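Local coordinates for protein choline dehydrogenase and related flavoproteins (Aspergillus oryzae, PDB 3Q9T) that oxidises formate with an 8-formyl-FAD cofactor, as a formate oxidase of the glucose-methanol-choline (GMC) oxidoreductase family, at residues A[246-249]-A[250-254]; A[264-267]-A[268-272]. All coordinates share one frame; numbering follows the deposited sequence.

Contact 1 of 2, residues A[246-249]-A[250-254]; sequences VVTA and AGNEL
Val-246 and Leu-254 form an antiparallel hydrogen-bonded pair near the end of a beta hairpin. Val-246 N donates a hydrogen bond to Leu-254 O (2.9 Å), and Leu-254 N returns one to Val-246 O (2.8 Å). Val-247 and Glu-253 follow as a non-hydrogen-bonded pair. Thr-248 to Gly-251 make a type I turn, closed by Gly-251 N on Thr-248 O at 2.7 Å. Thr-248 N then bonds Asn-252 O at 2.9 Å, with Gly-251 at positive phi (83°). This is a type I turn with a G1 bulge.

Thr-248 carries the side-chain contact. Its OG1 lies between the backbone N and the carbonyl carbon (chi1 63°), where it accepts Asn-252 N at 3.1 Å. One water links Thr-248 OG1 to Asn-252 OD1, at 2.8 Å from each. The Thr-248 methyl CG2 meets Leu-254 CD2 at 3.5 Å, the two side chains crossing at about a right angle. On the other face, Val-247 CG2 lies beside Glu-253 CG, while the carboxylate of Glu-253 makes a salt bridge with Lys-230.

The hydroxyl of Thr-248 therefore ties Asn-252 back to the start of the turn, and its methyl packs on Leu-254. The turn is held by backbone and side-chain bonds together.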
ATOM      1  N   VAL A 246      14.935 -17.453  25.107  1.00 20.32           N
ATOM      2  CA  VAL A 246      15.146 -17.464  23.661  1.00 18.88           C
ATOM      3  C   VAL A 246      14.830 -18.818  23.056  1.00 21.64           C
ATOM      4  O   VAL A 246      14.806 -19.830  23.756  1.00 22.65           O
ATOM      5  CB  VAL A 246      16.588 -17.062  23.271  1.00 18.50           C
ATOM      6  CG1 VAL A 246      16.894 -15.650  23.768  1.00 18.45           C
ATOM      7  CG2 VAL A 246      17.581 -18.057  23.820  1.00 17.79           C
ATOM      8  N   VAL A 247      14.572 -18.826  21.751  1.00 19.03           N
ATOM      9  CA  VAL A 247      14.309 -20.058  21.029  1.00 17.24           C
ATOM     10  C   VAL A 247      15.431 -20.317  20.034  1.00 19.70           C
ATOM     11  O   VAL A 247      15.821 -19.420  19.294  1.00 16.23           O
ATOM     12  CB  VAL A 247      12.969 -19.966  20.267  1.00 20.33           C
ATOM     13  CG1 VAL A 247      12.623 -21.305  19.610  1.00 18.17           C
ATOM     14  CG2 VAL A 247      11.880 -19.526  21.204  1.00 18.69           C
ATOM     15  N   THR A 248      15.955 -21.538  20.024  1.00 19.31           N
ATOM     16  CA  THR A 248      17.043 -21.882  19.116  1.00 16.40           C
ATOM     17  C   THR A 248      16.541 -22.308  17.753  1.00 16.97           C
ATOM     18  O   THR A 248      15.348 -22.541  17.567  1.00 18.34           O
ATOM     19  CB  THR A 248      17.922 -23.026  19.668  1.00 22.96           C
ATOM     20  OG1 THR A 248      17.140 -24.219  19.789  1.00 23.25           O
ATOM     21  CG2 THR A 248      18.518 -22.656  21.016  1.00 21.84           C
ATOM     22  N   ALA A 249      17.473 -22.429  16.814  1.00 22.61           N
ATOM     23  CA  ALA A 249      17.196 -22.895  15.456  1.00 16.13           C
ATOM     24  C   ALA A 249      16.496 -24.247  15.452  1.00 23.32           C
ATOM     25  O   ALA A 249      15.669 -24.533  14.577  1.00 28.10           O
ATOM     26  CB  ALA A 249      18.487 -22.975  14.667  1.00 19.33           C
ATOM     27  N   ALA A 250      16.827 -25.074  16.436  1.00 23.81           N
ATOM     28  CA  ALA A 250      16.211 -26.388  16.582  1.00 23.92           C
ATOM     29  C   ALA A 250      14.885 -26.318  17.323  1.00 23.42           C
ATOM     30  O   ALA A 250      14.231 -27.334  17.522  1.00 24.85           O
ATOM     31  CB  ALA A 250      17.158 -27.333  17.307  1.00 27.48           C
ATOM     32  N   GLY A 251      14.496 -25.126  17.757  1.00 25.92           N
ATOM     33  CA  GLY A 251      13.202 -24.963  18.411  1.00 20.84           C
ATOM     34  C   GLY A 251      13.191 -25.309  19.891  1.00 22.58           C
ATOM     35  O   GLY A 251      12.159 -25.686  20.432  1.00 22.71           O
ATOM     36  N   ASN A 252      14.342 -25.173  20.549  1.00 22.22           N
ATOM     37  CA  ASN A 252      14.412 -25.351  21.998  1.00 24.22           C
ATOM     38  C   ASN A 252      14.416 -24.016  22.710  1.00 19.81           C
ATOM     39  O   ASN A 252      15.069 -23.064  22.263  1.00 24.12           O
ATOM     40  CB  ASN A 252      15.661 -26.122  22.374  1.00 21.15           C
ATOM     41  CG  ASN A 252      15.668 -27.496  21.790  1.00 28.45           C
ATOM     42  OD1 ASN A 252      16.594 -27.878  21.068  1.00 25.09           O
ATOM     43  ND2 ASN A 252      14.624 -28.260  22.090  1.00 24.15           N
ATOM     44  N   GLU A 253      13.681 -23.938  23.808  1.00 18.93           N
ATOM     45  CA  GLU A 253      13.618 -22.706  24.575  1.00 15.96           C
ATOM     46  C   GLU A 253      14.673 -22.727  25.676  1.00 21.75           C
ATOM     47  O   GLU A 253      14.775 -23.678  26.453  1.00 21.34           O
ATOM     48  CB  GLU A 253      12.206 -22.457  25.129  1.00 16.20           C
ATOM     49  CG  GLU A 253      11.127 -22.411  24.038  1.00 23.99           C
ATOM     50  CD  GLU A 253       9.820 -21.785  24.498  1.00 31.63           C
ATOM     51  OE1 GLU A 253       8.974 -21.481  23.628  1.00 24.11           O
ATOM     52  OE2 GLU A 253       9.639 -21.587  25.720  1.00 35.44           O
ATOM     53  N   LEU A 254      15.466 -21.667  25.722  1.00 22.64           N
ATOM     54  CA  LEU A 254      16.589 -21.573  26.647  1.00 25.44           C
ATOM     55  C   LEU A 254      16.396 -20.341  27.519  1.00 24.36           C
ATOM     56  O   LEU A 254      15.966 -19.295  27.033  1.00 24.91           O
ATOM     57  CB  LEU A 254      17.896 -21.449  25.863  1.00 20.86           C
ATOM     58  CG  LEU A 254      18.736 -22.689  25.565  1.00 32.83           C
ATOM     59  CD1 LEU A 254      17.879 -23.922  25.373  1.00 32.19           C
ATOM     60  CD2 LEU A 254      19.617 -22.446  24.360  1.00 26.33           C
TER
HETATM   61  O   HOH W   1      18.817 -26.222  20.756  1.00 26.09           O

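Contact 2 of 2, residues A[264-267]-A[268-272]; sequences LSQG and VFETP. With FAY ([(2R,3S,4R,5R)-5-(6-amino-9H-purin-9-yl)-3,4-dihydroxytetrahydrofuran-2-yl]methyl (2R,3S,4S)-5-(8-formyl-7-methyl-2,4-dioxo-3,4-dihydrobenzo[g]pteridin-10(2H)-yl)-2,3,4-trihydroxypentyl dihydrogen diphosphate), chain D.
Gln-266 and Glu-270 meet at the adenine of the FAD. The amide of Gln-266 lies over one face of the base, with CD 3.4 Å from C5A. Glu-270 comes to the edge of the same base, its CG 3.1 Å from N7A. The Glu-270 chain bends at chi2 (-81°), which carries its carboxylate past that edge. The two side chains cross, with their amide and carboxylate planes 70° apart. Gln-266 NE2 makes a weak hydrogen bond to Glu-270 O at 3.2 Å. A water accepts from Gln-266 NE2 at 3.0 Å and also lies within hydrogen-bonding distance of Glu-270 OE1. A second water joins Gln-266 O to Glu-270 N. Nearer the diphosphate, Gly-267 CA packs 3.5 Å from O3P.

Behind this layer, Thr-271 fastens the loop to the helix. Its OG1 accepts Gln-266 N at 2.9 Å, with a bent N-H angle of 131°. Its backbone N bonds Gly-267 O at 2.9 Å, in the carbonyl plane, a helical i to i-4 bond. Leu-264 CD2 packs on Thr-271 CG2.

Further out, Asp-542 bonds both Thr-271 OG1 and Gly-267 N. Ser-229 OG holds Gln-266 OE1. Glu-270 OE2 is hydrogen-bonded to Tyr-67 OH, and OE1 forms a salt bridge with Lys-273.

Strand 261-264 thus turns through Ser-265 and Gln-266 into the helix that carries Glu-270 and Thr-271, beside the cofactor. This strand-loop-helix passage belongs to the Rossmann-type FAD-binding fold of GMC oxidoreductases.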
ATOM      1  N   LEU A 264      18.036  -4.283  27.143  1.00 18.05           N
ATOM      2  CA  LEU A 264      17.234  -4.577  25.968  1.00 16.04           C
ATOM      3  C   LEU A 264      17.636  -3.637  24.827  1.00 17.94           C
ATOM      4  O   LEU A 264      17.494  -2.428  24.933  1.00 18.94           O
ATOM      5  CB  LEU A 264      15.753  -4.438  26.301  1.00 11.96           C
ATOM      6  CG  LEU A 264      14.762  -4.647  25.149  1.00 15.87           C
ATOM      7  CD1 LEU A 264      15.029  -5.944  24.413  1.00 15.92           C
ATOM      8  CD2 LEU A 264      13.308  -4.606  25.679  1.00 13.58           C
ATOM      9  N   SER A 265      18.151  -4.229  23.750  1.00 18.67           N
ATOM     10  CA  SER A 265      18.669  -3.516  22.594  1.00 14.22           C
ATOM     11  C   SER A 265      18.120  -4.094  21.271  1.00 17.46           C
ATOM     12  O   SER A 265      18.861  -4.276  20.298  1.00 14.77           O
ATOM     13  CB  SER A 265      20.203  -3.605  22.589  1.00 16.53           C
ATOM     14  OG  SER A 265      20.764  -3.069  23.783  1.00 19.66           O
ATOM     15  N   GLN A 266      16.827  -4.384  21.215  1.00 19.50           N
ATOM     16  CA  GLN A 266      16.302  -5.070  20.034  1.00 18.52           C
ATOM     17  C   GLN A 266      15.866  -4.098  18.944  1.00 21.13           C
ATOM     18  O   GLN A 266      15.341  -4.514  17.917  1.00 22.00           O
ATOM     19  CB  GLN A 266      15.175  -6.046  20.396  1.00 17.54           C
ATOM     20  CG  GLN A 266      15.651  -7.319  21.105  1.00 21.04           C
ATOM     21  CD  GLN A 266      14.611  -8.437  21.031  1.00 18.72           C
ATOM     22  OE1 GLN A 266      14.941  -9.609  21.156  1.00 15.72           O
ATOM     23  NE2 GLN A 266      13.352  -8.064  20.843  1.00 15.04           N
ATOM     24  N   GLY A 267      16.109  -2.806  19.156  1.00 24.09           N
ATOM     25  CA  GLY A 267      15.816  -1.796  18.146  1.00 16.43           C
ATOM     26  C   GLY A 267      14.418  -1.229  18.287  1.00 17.10           C
ATOM     27  O   GLY A 267      13.582  -1.800  18.990  1.00 16.95           O
ATOM     28  N   VAL A 268      14.164  -0.121  17.592  1.00 15.77           N
ATOM     29  CA  VAL A 268      12.905   0.618  17.690  1.00 15.30           C
ATOM     30  C   VAL A 268      11.626  -0.197  17.487  1.00 18.76           C
ATOM     31  O   VAL A 268      10.576   0.147  18.047  1.00 13.94           O
ATOM     32  CB  VAL A 268      12.870   1.810  16.685  1.00 17.23           C
ATOM     33  CG1 VAL A 268      12.818   1.296  15.253  1.00 13.89           C
ATOM     34  CG2 VAL A 268      11.683   2.752  17.001  1.00  9.64           C
ATOM     35  N   PHE A 269      11.691  -1.261  16.688  1.00 12.57           N
ATOM     36  CA  PHE A 269      10.492  -2.065  16.461  1.00 13.92           C
ATOM     37  C   PHE A 269      10.356  -3.261  17.422  1.00 17.67           C
ATOM     38  O   PHE A 269       9.256  -3.541  17.893  1.00 18.88           O
ATOM     39  CB  PHE A 269      10.398  -2.544  15.008  1.00 14.02           C
ATOM     40  CG  PHE A 269      10.454  -1.435  13.982  1.00 17.85           C
ATOM     41  CD1 PHE A 269      11.291  -1.544  12.873  1.00 15.06           C
ATOM     42  CD2 PHE A 269       9.657  -0.305  14.111  1.00 13.74           C
ATOM     43  CE1 PHE A 269      11.351  -0.529  11.926  1.00 16.63           C
ATOM     44  CE2 PHE A 269       9.712   0.724  13.179  1.00 12.86           C
ATOM     45  CZ  PHE A 269      10.547   0.616  12.082  1.00 20.89           C
ATOM     46  N   GLU A 270      11.449  -3.981  17.687  1.00 19.19           N
ATOM     47  CA  GLU A 270      11.351  -5.237  18.448  1.00 17.32           C
ATOM     48  C   GLU A 270      11.494  -5.029  19.942  1.00 21.72           C
ATOM     49  O   GLU A 270      10.999  -5.841  20.729  1.00 20.46           O
ATOM     50  CB  GLU A 270      12.372  -6.288  17.992  1.00 14.85           C
ATOM     51  CG  GLU A 270      12.183  -6.791  16.577  1.00 18.02           C
ATOM     52  CD  GLU A 270      11.100  -7.868  16.438  1.00 21.01           C
ATOM     53  OE1 GLU A 270      10.742  -8.545  17.430  1.00 20.93           O
ATOM     54  OE2 GLU A 270      10.609  -8.041  15.313  1.00 22.00           O
ATOM     55  N   THR A 271      12.191  -3.968  20.339  1.00 16.26           N
ATOM     56  CA  THR A 271      12.264  -3.657  21.751  1.00 18.63           C
ATOM     57  C   THR A 271      10.854  -3.460  22.367  1.00 17.35           C
ATOM     58  O   THR A 271      10.504  -4.141  23.329  1.00 18.44           O
ATOM     59  CB  THR A 271      13.148  -2.435  22.021  1.00 17.65           C
ATOM     60  OG1 THR A 271      14.520  -2.838  22.026  1.00 18.16           O
ATOM     61  CG2 THR A 271      12.792  -1.815  23.366  1.00 11.78           C
ATOM     62  N   PRO A 272      10.039  -2.541  21.817  1.00 15.90           N
ATOM     63  CA  PRO A 272       8.692  -2.405  22.408  1.00 23.23           C
ATOM     64  C   PRO A 272       7.851  -3.687  22.318  1.00 20.74           C
ATOM     65  O   PRO A 272       7.037  -3.955  23.203  1.00 18.92           O
ATOM     66  CB  PRO A 272       8.039  -1.303  21.565  1.00 13.13           C
ATOM     67  CG  PRO A 272       8.846  -1.279  20.276  1.00 14.99           C
ATOM     68  CD  PRO A 272      10.253  -1.580  20.715  1.00 16.59           C
TER
HETATM   69  P   FAY D 600      19.640   0.022  17.041  1.00 20.09           P
HETATM   70  N1  FAY D 600      21.729   5.926  10.114  1.00 18.46           N
HETATM   71  C2  FAY D 600      22.842   6.710   9.816  1.00 22.42           C
HETATM   72  O2  FAY D 600      23.377   7.378  10.693  1.00 21.13           O
HETATM   73  N3  FAY D 600      23.619   6.397   8.721  1.00 25.79           N
HETATM   74  C4  FAY D 600      23.032   5.754   7.660  1.00 28.72           C
HETATM   75  O4  FAY D 600      23.375   6.106   6.515  1.00 23.69           O
HETATM   76  N5  FAY D 600      21.302   4.296   6.901  1.00 21.58           N
HETATM   77  C6  FAY D 600      19.990   2.472   6.213  1.00 24.40           C
HETATM   78  C7  FAY D 600      19.156   1.403   6.487  1.00 21.72           C
HETATM   79  C8  FAY D 600      18.734   1.180   7.802  1.00 20.79           C
HETATM   80  O8  FAY D 600      17.789  -0.405   9.247  1.00 19.63           O
HETATM   81  C9  FAY D 600      19.259   1.964   8.838  1.00 16.48           C
HETATM   82  PA  FAY D 600      19.499  -2.388  15.566  1.00 14.25           P
HETATM   83  C1' FAY D 600      20.065   3.747  11.031  1.00 24.93           C
HETATM   84  C10 FAY D 600      21.223   5.061   9.173  1.00 18.45           C
HETATM   85  N10 FAY D 600      20.393   4.004   9.558  1.00 19.96           N
HETATM   86  N1A FAY D 600      15.261 -11.877  18.973  1.00 15.27           N
HETATM   87  O1A FAY D 600      18.547  -2.830  14.505  1.00 23.36           O
HETATM   88  C1B FAY D 600      18.162  -7.948  17.043  1.00 19.89           C
HETATM   89  O1P FAY D 600      20.716  -0.470  17.979  1.00 19.08           O
HETATM   90  C2' FAY D 600      21.179   2.939  11.737  1.00 17.40           C
HETATM   91  O2' FAY D 600      21.538   1.903  10.895  1.00 19.25           O
HETATM   92  C2A FAY D 600      16.640 -11.801  18.903  1.00 16.55           C
HETATM   93  O2A FAY D 600      20.830  -1.940  15.044  1.00 19.13           O
HETATM   94  C2B FAY D 600      18.294  -7.532  15.589  1.00 19.89           C
HETATM   95  O2B FAY D 600      18.642  -8.603  14.730  1.00 15.16           O
HETATM   96  O2P FAY D 600      18.623   0.877  17.776  1.00 19.13           O
HETATM   97  C3' FAY D 600      21.018   2.381  13.189  1.00 28.07           C
HETATM   98  O3' FAY D 600      21.551   1.077  13.410  1.00 19.81           O
HETATM   99  N3A FAY D 600      17.255 -10.687  18.357  1.00 19.60           N
HETATM  100  C3B FAY D 600      19.409  -6.513  15.672  1.00 19.81           C
HETATM  101  O3B FAY D 600      20.640  -7.194  15.672  1.00 17.67           O
HETATM  102  O3P FAY D 600      18.830  -1.231  16.434  1.00 18.13           O
HETATM  103  C4' FAY D 600      19.613   2.385  13.738  1.00 24.13           C
HETATM  104  O4' FAY D 600      19.110   3.697  13.503  1.00 20.95           O
HETATM  105  C4A FAY D 600      16.497  -9.660  17.894  1.00 19.34           C
HETATM  106  C4B FAY D 600      19.241  -5.908  17.044  1.00 18.64           C
HETATM  107  O4B FAY D 600      18.372  -6.762  17.767  1.00 18.15           O
HETATM  108  C4X FAY D 600      21.816   5.086   7.897  1.00 26.10           C
HETATM  109  C5' FAY D 600      19.605   2.016  15.241  1.00 26.42           C
HETATM  110  O5' FAY D 600      20.219   0.813  15.726  1.00 23.62           O
HETATM  111  C5A FAY D 600      15.108  -9.714  17.965  1.00 21.79           C
HETATM  112  C5B FAY D 600      18.685  -4.500  16.963  1.00 17.68           C
HETATM  113  O5B FAY D 600      19.732  -3.645  16.573  1.00 19.03           O
HETATM  114  C5X FAY D 600      20.328   3.374   7.218  1.00 28.26           C
HETATM  115  C6A FAY D 600      14.479 -10.835  18.503  1.00 25.55           C
HETATM  116  N6A FAY D 600      13.143 -10.931  18.480  1.00 22.15           N
HETATM  117  N7A FAY D 600      14.620  -8.570  17.443  1.00 20.75           N
HETATM  118  C7M FAY D 600      18.581   0.632   5.323  1.00 18.34           C
HETATM  119  C8A FAY D 600      15.650  -7.788  17.056  1.00 14.35           C
HETATM  120  C8M FAY D 600      18.184  -0.155   8.129  1.00 20.01           C
HETATM  121  C9A FAY D 600      20.019   3.097   8.560  1.00 19.63           C
HETATM  122  N9A FAY D 600      16.811  -8.451  17.322  1.00 22.10           N
HETATM  123  O   HOH W   2      13.794  -3.320  15.915  1.00 20.62           O
HETATM  124  O   HOH W   3      10.546  -8.945  20.097  1.00 21.55           O

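Overall arrangement
The two contacts follow one another along the chain. Strand 253-258 leaves contact 1, and strand 261-264 then leads into contact 2. Their centres lie 20 Å apart and their nearest atoms about 7 Å apart, so they do not touch. Contact 1 is at the surface, its centre 30 Å from that of the chain. Contact 2 is buried, at 13 Å. Contact 2 touches the adenine and the diphosphate of the FAD, whereas the side chain of Val-246 in contact 1 stays about 6 Å from the cofactor. The side chain of Ser-229, an FAD-binding residue that also borders contact 2, lies about 5 Å from that of Val-246.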